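Local coordinates for protein beta-2-microglobulin (Ctenopharyngodon idella, PDB 6LBE) that probably serves as the light chain of MHC class I molecules, pairing with the heavy chain and so supporting peptide presentation in this bony fish, at residues E17-A21 with F71-P75. Sequence-based numbering, arbitrary orientation.
Sequences EYGKA and FLPQP
Gly19 N donates a hydrogen bond of 2.8 Å to Pro73 O, nearly straight at the hydrogen (165°) and almost in line with the carbonyl. The same oxygen lies near the plane of the Tyr18 ring, at its edge, and receives a CA-H...O contact from Tyr18 CA, so two neighbouring residues of the 17-20 turn converge on one acceptor. That turn is a type II beta turn with Gly19 at its third position, where a positive phi of 82° is readily adopted; its closing bond, Lys20 N to Glu17 O, is weak. Pro73, buried here, forms the close-packed part, its ring lying between the Glu17 and Lys20 carbonyls and the Phe71 ring, with CD over the centre of one face of that ring. Phe71 turns into the interior, meeting Tyr79 and Trp95 edge-to-face. Next to this, Pro75 lays CG over one face of the Tyr18 ring, a CH-pi contact offset toward the rim, 3.9 Å from CG to the ring centroid. With its CG anti to the carbonyl carbon (chi1 -67°), Tyr18 carries its ring obliquely over Pro75. The outer side is looser. Exposed Leu72 touches Gly19 C through CD2 at 3.9 Å, and its CD1 only grazes Ala21 CB at 4.4 Å. Gln74, bent at chi2, brings its amide back beside Gly19, but OE1 makes no hydrogen bond to Gly19 N. The contact joins the loop between strands 7-12 and 22-29 to that between 63-71 and 79-85, the A-B and E-F loops at one end of an immunoglobulin C1-set beta sandwich.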
loop_
_atom_site.group_PDB
_atom_site.type_symbol
_atom_site.label_atom_id
_atom_site.label_comp_id
_atom_site.label_asym_id
_atom_site.label_seq_id
_atom_site.Cartn_x
_atom_site.Cartn_y
_atom_site.Cartn_z
ATOM N N GLU B 17 9.415 4.721 -22.838
ATOM C CA GLU B 17 10.165 4.814 -24.084
ATOM C C GLU B 17 9.853 3.630 -24.990
ATOM O O GLU B 17 9.981 2.478 -24.567
ATOM C CB GLU B 17 11.652 4.848 -23.780
ATOM C CG GLU B 17 12.472 5.630 -24.753
ATOM C CD GLU B 17 13.932 5.413 -24.502
ATOM O OE1 GLU B 17 14.405 5.773 -23.394
ATOM O OE2 GLU B 17 14.592 4.847 -25.407
ATOM N N TYR B 18 9.469 3.914 -26.238
ATOM C CA TYR B 18 9.215 2.868 -27.229
ATOM C C TYR B 18 10.455 2.000 -27.460
ATOM O O TYR B 18 11.586 2.491 -27.537
ATOM C CB TYR B 18 8.744 3.488 -28.560
ATOM C CG TYR B 18 7.385 4.141 -28.452
ATOM C CD1 TYR B 18 6.411 3.588 -27.640
ATOM C CD2 TYR B 18 7.089 5.327 -29.101
ATOM C CE1 TYR B 18 5.179 4.161 -27.491
ATOM C CE2 TYR B 18 5.839 5.917 -28.956
ATOM C CZ TYR B 18 4.889 5.317 -28.150
ATOM O OH TYR B 18 3.631 5.861 -27.964
ATOM N N GLY B 19 10.232 0.693 -27.595
ATOM C CA GLY B 19 11.310 -0.220 -27.869
ATOM C C GLY B 19 12.129 -0.655 -26.669
ATOM O O GLY B 19 13.010 -1.506 -26.830
ATOM N N LYS B 20 11.873 -0.132 -25.474
ATOM C CA LYS B 20 12.669 -0.473 -24.301
ATOM C C LYS B 20 11.849 -1.337 -23.345
ATOM O O LYS B 20 10.733 -0.968 -22.972
ATOM C CB LYS B 20 13.170 0.798 -23.607
ATOM C CG LYS B 20 14.703 0.965 -23.589
ATOM C CD LYS B 20 15.268 1.536 -24.915
ATOM C CE LYS B 20 16.705 1.038 -25.213
ATOM N NZ LYS B 20 17.228 1.527 -26.536
ATOM N N ALA B 21 12.397 -2.488 -22.959
ATOM C CA ALA B 21 11.702 -3.374 -22.030
ATOM C C ALA B 21 11.466 -2.655 -20.712
ATOM O O ALA B 21 12.325 -1.920 -20.226
ATOM C CB ALA B 21 12.495 -4.667 -21.795
ATOM N N PHE B 71 6.527 -5.750 -20.122
ATOM C CA PHE B 71 6.040 -5.411 -21.447
ATOM C C PHE B 71 7.132 -4.645 -22.179
ATOM O O PHE B 71 8.144 -4.235 -21.598
ATOM C CB PHE B 71 4.686 -4.660 -21.380
ATOM C CG PHE B 71 4.782 -3.173 -21.118
ATOM C CD1 PHE B 71 5.601 -2.656 -20.114
ATOM C CD2 PHE B 71 3.997 -2.287 -21.844
ATOM C CE1 PHE B 71 5.665 -1.268 -19.860
ATOM C CE2 PHE B 71 4.047 -0.906 -21.599
ATOM C CZ PHE B 71 4.888 -0.400 -20.599
ATOM N N LEU B 72 6.937 -4.493 -23.485
ATOM C CA LEU B 72 7.891 -3.780 -24.326
ATOM C C LEU B 72 7.122 -2.898 -25.291
ATOM O O LEU B 72 6.754 -3.326 -26.392
ATOM C CB LEU B 72 8.790 -4.747 -25.094
ATOM C CG LEU B 72 10.096 -4.294 -25.744
ATOM C CD1 LEU B 72 10.983 -5.514 -25.833
ATOM C CD2 LEU B 72 9.817 -3.736 -27.133
ATOM N N PRO B 73 6.937 -1.650 -25.020
ATOM C CA PRO B 73 5.878 -0.816 -25.597
ATOM C C PRO B 73 6.391 -0.406 -26.973
ATOM O O PRO B 73 7.496 0.120 -27.111
ATOM C CB PRO B 73 5.719 0.394 -24.674
ATOM C CG PRO B 73 7.063 0.510 -24.025
ATOM C CD PRO B 73 7.493 -0.918 -23.778
ATOM N N GLN B 74 5.567 -0.634 -27.992
ATOM C CA GLN B 74 5.857 -0.169 -29.333
ATOM C C GLN B 74 4.717 0.712 -29.824
ATOM O O GLN B 74 3.571 0.558 -29.380
ATOM C CB GLN B 74 6.071 -1.336 -30.314
ATOM C CG GLN B 74 7.273 -2.205 -29.968
ATOM C CD GLN B 74 8.634 -1.536 -30.244
ATOM O OE1 GLN B 74 8.731 -0.335 -30.526
ATOM N NE2 GLN B 74 9.686 -2.326 -30.158
ATOM N N PRO B 75 5.011 1.656 -30.728
ATOM C CA PRO B 75 3.961 2.534 -31.261
ATOM C C PRO B 75 2.771 1.752 -31.815
ATOM O O PRO B 75 2.912 0.666 -32.382
ATOM C CB PRO B 75 4.688 3.310 -32.370
ATOM C CG PRO B 75 6.151 3.301 -31.928
ATOM C CD PRO B 75 6.350 1.979 -31.273
#